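Local coordinates for protein putative secreted endoglycosylceramidase (Rhodococcus hoagii, PDB 6JYZ) that acts as an endogalactosylceramidase, a family 5 glycoside hydrolase that probably splits the glycosidic bond between the sugar and the ceramide of its lipid substrates, at residues A[223-228]-A[265-270]; A[291-296]-A[309-314]. All coordinates share one frame; numbering follows the deposited sequence.

Contact 1. Residues A[223-228]-A[265-270]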
loop_
_atom_site.group_PDB
_atom_site.type_symbol
_atom_site.label_atom_id
_atom_site.label_comp_id
_atom_site.label_asym_id
_atom_site.label_seq_id
_atom_site.Cartn_x
_atom_site.Cartn_y
_atom_site.Cartn_z
ATOM N N PRO A 223 8.365 -8.208 -2.278
ATOM C CA PRO A 223 9.630 -8.719 -2.820
ATOM C C PRO A 223 9.507 -10.206 -3.157
ATOM O O PRO A 223 9.053 -10.987 -2.313
ATOM C CB PRO A 223 10.638 -8.460 -1.711
ATOM C CG PRO A 223 10.017 -7.353 -0.907
ATOM C CD PRO A 223 8.508 -7.577 -0.963
ATOM N N ASN A 224 9.885 -10.596 -4.367
ATOM C CA ASN A 224 9.738 -11.997 -4.695
ATOM C C ASN A 224 10.879 -12.823 -4.062
ATOM O O ASN A 224 11.959 -12.278 -3.755
ATOM C CB ASN A 224 9.734 -12.227 -6.204
ATOM C CG ASN A 224 8.500 -11.718 -6.932
ATOM O OD1 ASN A 224 7.669 -10.837 -6.410
ATOM N ND2 ASN A 224 8.309 -12.138 -8.124
ATOM N N PRO A 225 10.728 -14.139 -3.886
ATOM C CA PRO A 225 11.804 -14.945 -3.318
ATOM C C PRO A 225 13.089 -14.999 -4.133
ATOM O O PRO A 225 14.132 -15.349 -3.607
ATOM C CB PRO A 225 11.149 -16.341 -3.186
ATOM C CG PRO A 225 9.685 -16.051 -3.046
ATOM C CD PRO A 225 9.456 -14.869 -3.974
ATOM N N GLY A 226 13.002 -14.665 -5.439
ATOM C CA GLY A 226 14.168 -14.911 -6.292
ATOM C C GLY A 226 14.344 -16.423 -6.481
ATOM O O GLY A 226 13.405 -17.127 -6.842
ATOM N N LEU A 227 15.580 -16.837 -6.330
ATOM C CA LEU A 227 15.929 -18.262 -6.442
ATOM C C LEU A 227 16.133 -18.899 -5.089
ATOM O O LEU A 227 16.879 -19.883 -4.952
ATOM C CB LEU A 227 17.130 -18.467 -7.377
ATOM C CG LEU A 227 16.871 -18.011 -8.819
ATOM C CD1 LEU A 227 18.169 -18.115 -9.642
ATOM C CD2 LEU A 227 15.794 -18.807 -9.480
ATOM N N ARG A 228 15.485 -18.359 -4.062
ATOM C CA ARG A 228 15.613 -18.889 -2.713
ATOM C C ARG A 228 14.288 -19.400 -2.189
ATOM O O ARG A 228 13.226 -19.019 -2.640
ATOM C CB ARG A 228 16.195 -17.801 -1.788
ATOM C CG ARG A 228 17.612 -17.420 -2.197
ATOM C CD ARG A 228 18.649 -18.544 -2.077
ATOM N NE ARG A 228 19.975 -18.108 -2.513
ATOM C CZ ARG A 228 20.411 -18.236 -3.735
ATOM N NH1 ARG A 228 19.698 -18.761 -4.695
ATOM N NH2 ARG A 228 21.663 -17.766 -3.975
ATOM N N SER A 265 8.000 -11.460 2.036
ATOM C CA SER A 265 8.011 -11.770 0.622
ATOM C C SER A 265 6.583 -11.819 0.081
ATOM O O SER A 265 5.580 -11.932 0.822
ATOM C CB SER A 265 8.727 -13.067 0.261
ATOM O OG SER A 265 7.805 -14.184 0.229
ATOM N N ALA A 266 6.490 -11.772 -1.248
ATOM C CA ALA A 266 5.228 -11.918 -1.964
ATOM C C ALA A 266 4.475 -13.188 -1.572
ATOM O O ALA A 266 3.270 -13.240 -1.814
ATOM C CB ALA A 266 5.541 -11.965 -3.460
ATOM N N LEU A 267 5.164 -14.215 -1.065
ATOM C CA LEU A 267 4.432 -15.411 -0.662
ATOM C C LEU A 267 3.364 -15.107 0.357
ATOM O O LEU A 267 2.331 -15.810 0.393
ATOM C CB LEU A 267 5.394 -16.472 -0.106
ATOM C CG LEU A 267 6.396 -16.959 -1.148
ATOM C CD1 LEU A 267 7.417 -17.884 -0.460
ATOM C CD2 LEU A 267 5.769 -17.671 -2.325
ATOM N N TRP A 268 3.519 -14.121 1.232
ATOM C CA TRP A 268 2.450 -13.819 2.206
ATOM C C TRP A 268 1.170 -13.497 1.485
ATOM O O TRP A 268 0.070 -13.850 1.969
ATOM C CB TRP A 268 2.887 -12.630 3.084
ATOM C CG TRP A 268 2.011 -12.462 4.306
ATOM C CD1 TRP A 268 0.677 -12.104 4.345
ATOM C CD2 TRP A 268 2.415 -12.674 5.659
ATOM N NE1 TRP A 268 0.240 -12.097 5.662
ATOM C CE2 TRP A 268 1.273 -12.450 6.475
ATOM C CE3 TRP A 268 3.617 -12.991 6.277
ATOM C CZ2 TRP A 268 1.334 -12.553 7.871
ATOM C CZ3 TRP A 268 3.679 -13.105 7.663
ATOM C CH2 TRP A 268 2.533 -12.903 8.446
ATOM N N SER A 269 1.240 -12.843 0.332
ATOM C CA SER A 269 0.042 -12.484 -0.419
ATOM C C SER A 269 -0.677 -13.656 -1.032
ATOM O O SER A 269 -1.807 -13.428 -1.553
ATOM C CB SER A 269 0.385 -11.503 -1.532
ATOM O OG SER A 269 0.920 -10.342 -0.940
ATOM N N ALA A 270 -0.067 -14.844 -1.063
ATOM C CA ALA A 270 -0.740 -16.051 -1.572
ATOM C C ALA A 270 -1.060 -17.051 -0.477
ATOM O O ALA A 270 -1.893 -17.950 -0.717
ATOM C CB ALA A 270 0.192 -16.693 -2.589
#
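Ala266 N meets the flat peptide carbonyl of Pro223 from above its plane, 40° out of it, and Ser265 CA, 3.2 Å from Pro223 O, adds a CH...O contact. The Ala266 N to Pro223 O hydrogen bond is 2.9 Å long and fairly straight at 161°. It ties together two loops at the ends of neighbouring parallel strands, 214-218 and 259-262, in the (beta/alpha)8 barrel of glycoside hydrolase family 5. Pro223 closes the Asn-Glu-Pro sequence that is a signature of this family; behind it, the prolyl ring packs on Tyr187, Ile237 and Tyr241.

Further out the join is apolar. The ring of Pro225, at the start of a type II' turn that ends at Arg228, puts CG obliquely against the branch of Leu267, 3.9 Å from Leu267 CD1. Leu267 reaches it with CG anti to its carbonyl carbon (chi1 -63°). Ser265 precedes the turn that leads into helix 268-271. Its hydroxyl is gripped twice: Asp274 OD2 is hydrogen-bonded to it, and Leu267 N donates to Ser265 OG at 2.9 Å, a capping bond.

Contact 2. Residues A[291-296]-A[309-314]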
loop_
_atom_site.group_PDB
_atom_site.type_symbol
_atom_site.label_atom_id
_atom_site.label_comp_id
_atom_site.label_asym_id
_atom_site.label_seq_id
_atom_site.Cartn_x
_atom_site.Cartn_y
_atom_site.Cartn_z
ATOM N N PRO A 291 2.470 -6.806 5.833
ATOM C CA PRO A 291 1.991 -7.901 4.982
ATOM C C PRO A 291 0.701 -7.476 4.301
ATOM O O PRO A 291 -0.002 -6.554 4.755
ATOM C CB PRO A 291 1.715 -9.019 6.002
ATOM C CG PRO A 291 1.233 -8.253 7.228
ATOM C CD PRO A 291 2.147 -7.021 7.257
ATOM N N HIS A 292 0.423 -8.090 3.170
ATOM C CA HIS A 292 -0.786 -7.869 2.391
ATOM C C HIS A 292 -1.774 -8.967 2.729
ATOM O O HIS A 292 -1.496 -10.156 2.544
ATOM C CB HIS A 292 -0.512 -7.801 0.881
ATOM C CG HIS A 292 0.458 -6.682 0.589
ATOM N ND1 HIS A 292 1.030 -6.522 -0.665
ATOM C CD2 HIS A 292 0.908 -5.659 1.380
ATOM C CE1 HIS A 292 1.804 -5.416 -0.621
ATOM N NE2 HIS A 292 1.770 -4.873 0.602
ATOM N N LEU A 293 -2.900 -8.541 3.303
ATOM C CA LEU A 293 -3.837 -9.514 3.949
ATOM C C LEU A 293 -4.898 -9.976 2.980
ATOM O O LEU A 293 -6.025 -9.455 2.943
ATOM C CB LEU A 293 -4.461 -8.873 5.190
ATOM C CG LEU A 293 -3.468 -8.390 6.236
ATOM C CD1 LEU A 293 -4.196 -7.888 7.510
ATOM C CD2 LEU A 293 -2.523 -9.504 6.677
ATOM N N TYR A 294 -4.531 -10.952 2.149
ATOM C CA TYR A 294 -5.360 -11.442 1.059
ATOM C C TYR A 294 -6.067 -12.773 1.379
ATOM O O TYR A 294 -6.677 -13.352 0.466
ATOM C CB TYR A 294 -4.535 -11.557 -0.241
ATOM C CG TYR A 294 -4.335 -10.220 -0.937
ATOM C CD1 TYR A 294 -5.395 -9.432 -1.380
ATOM C CD2 TYR A 294 -3.074 -9.707 -1.186
ATOM C CE1 TYR A 294 -5.220 -8.260 -2.102
ATOM C CE2 TYR A 294 -2.851 -8.539 -1.912
ATOM C CZ TYR A 294 -3.933 -7.819 -2.359
ATOM O OH TYR A 294 -3.829 -6.676 -3.117
ATOM N N SER A 295 -6.058 -13.203 2.650
ATOM C CA SER A 295 -6.770 -14.419 3.038
ATOM C C SER A 295 -8.251 -14.305 2.681
ATOM O O SER A 295 -8.907 -13.296 2.932
ATOM C CB SER A 295 -6.571 -14.747 4.454
ATOM O OG SER A 295 -5.185 -14.972 4.756
ATOM N N GLN A 296 -8.747 -15.383 2.083
ATOM C CA GLN A 296 -10.141 -15.532 1.613
ATOM C C GLN A 296 -10.459 -14.560 0.500
ATOM O O GLN A 296 -11.654 -14.361 0.151
ATOM C CB GLN A 296 -11.186 -15.517 2.738
ATOM C CG GLN A 296 -10.881 -16.603 3.711
ATOM C CD GLN A 296 -12.029 -16.889 4.644
ATOM O OE1 GLN A 296 -12.301 -16.199 5.617
ATOM N NE2 GLN A 296 -12.701 -17.999 4.366
ATOM N N ASP A 309 -8.233 -15.173 11.026
ATOM C CA ASP A 309 -6.956 -15.789 11.374
ATOM C C ASP A 309 -5.794 -15.107 10.642
ATOM O O ASP A 309 -4.721 -15.039 11.199
ATOM C CB ASP A 309 -6.973 -17.305 11.128
ATOM C CG ASP A 309 -7.683 -18.034 12.317
ATOM O OD1 ASP A 309 -7.764 -17.467 13.458
ATOM O OD2 ASP A 309 -8.096 -19.128 12.091
ATOM N N GLY A 310 -6.025 -14.654 9.435
ATOM C CA GLY A 310 -4.969 -13.900 8.725
ATOM C C GLY A 310 -4.545 -12.664 9.515
ATOM O O GLY A 310 -3.362 -12.349 9.602
ATOM N N PHE A 311 -5.528 -11.971 10.138
ATOM C CA PHE A 311 -5.162 -10.861 11.012
ATOM C C PHE A 311 -4.393 -11.338 12.243
ATOM O O PHE A 311 -3.408 -10.745 12.626
ATOM C CB PHE A 311 -6.400 -10.103 11.517
ATOM C CG PHE A 311 -6.914 -9.061 10.547
ATOM C CD1 PHE A 311 -7.647 -9.408 9.430
ATOM C CD2 PHE A 311 -6.635 -7.706 10.763
ATOM C CE1 PHE A 311 -8.121 -8.446 8.551
ATOM C CE2 PHE A 311 -7.141 -6.750 9.871
ATOM C CZ PHE A 311 -7.878 -7.111 8.794
ATOM N N ARG A 312 -4.833 -12.428 12.877
ATOM C CA ARG A 312 -4.138 -12.892 14.070
ATOM C C ARG A 312 -2.684 -13.256 13.772
ATOM O O ARG A 312 -1.799 -12.928 14.557
ATOM C CB ARG A 312 -4.847 -14.131 14.715
ATOM C CG ARG A 312 -6.176 -13.665 15.346
ATOM C CD ARG A 312 -6.839 -14.907 16.010
ATOM N NE ARG A 312 -8.184 -14.507 16.422
ATOM C CZ ARG A 312 -9.328 -14.759 15.781
ATOM N NH1 ARG A 312 -9.373 -15.521 14.699
ATOM N NH2 ARG A 312 -10.460 -14.302 16.327
ATOM N N ILE A 313 -2.435 -13.877 12.614
ATOM C CA ILE A 313 -1.066 -14.226 12.243
ATOM C C ILE A 313 -0.240 -12.964 12.036
ATOM O O ILE A 313 0.870 -12.842 12.514
ATOM C CB ILE A 313 -1.119 -15.072 10.959
ATOM C CG1 ILE A 313 -1.795 -16.429 11.233
ATOM C CG2 ILE A 313 0.300 -15.279 10.441
ATOM C CD1 ILE A 313 -2.170 -17.210 9.963
ATOM N N ALA A 314 -0.820 -11.985 11.316
ATOM C CA ALA A 314 -0.100 -10.744 11.050
ATOM C C ALA A 314 0.180 -9.956 12.327
ATOM O O ALA A 314 1.237 -9.360 12.484
ATOM C CB ALA A 314 -0.894 -9.901 10.071
#
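Loop 291-296 runs in the opposite direction to the helix segment 309-314, with Ser295 CA 6.0 Å from Gly310 CA at one end and Pro291 CA 7.0 Å from Ala314 CA at the other. Between them the loop kinks in an inverse gamma turn centred on Leu293, closed by a weak bond from Tyr294 N to His292 O.

Leu293 carries the contact, and its two methyls do different jobs. CD1 sits over one face of the Phe311 ring, 3.9 Å from the centroid and only 7° off the normal, a CH-pi contact in which the two side chains cross at about a right angle. Phe311 reaches the spot with CG anti to its carbonyl carbon (chi1 -84°), and its ring also meets Phe346 edge-to-face. The second methyl, Leu293 CD2, lies 3.8 Å from Ala314 CB. That same methyl of alanine is touched by the prolyl ring, Pro291 CG being 3.9 Å away, so one small residue takes two neighbours. With Leu293 cut back to an alanine, both branches go; the Phe311 face would probably lose its CH-pi partner and a gap would be likely to open beside Ala314.

At the far end Gly310 lets the loop come close: a CB there would lie only 3.0 Å from Ser295 OG, a clash, whereas the actual neighbour, Gly310 CA, is 4.1 Å from that oxygen.

His292 and Tyr294 take no part in the helix contact; His292 ND1 is hydrogen-bonded to Glu222 OE2 and Tyr294 OH to Glu329 OE1. They probably face the active site, which in family 5 (beta/alpha)8 barrels lies at the C-terminal strand ends, here where strand 287-289 passes over to helix 307-321.

In the fold
Contact 1 and contact 2 follow one another round the barrel, their centres about 15 Å apart, and touch through the short helix of the first. Trp268 NE1 packs 3.4 Å from Pro291 CB, and the indole of Trp268 also touches Ala314 of contact 2. Ser269 OG lies 3.4 Å from His292 CB. Ser269 OG and His292 ND1 are both hydrogen-bonded to Glu222 OE2, so the two contacts meet at one carboxylate. Glu222 precedes Pro223 in the Asn-Glu-Pro sequence, where relatives carry the acid/base; Glu329, hydrogen-bonded to Tyr294 OH, is probably the counterpart of their nucleophile. A bound PE4 polyether, probably from crystallisation, lies beside the side chain of Leu267 in contact 1.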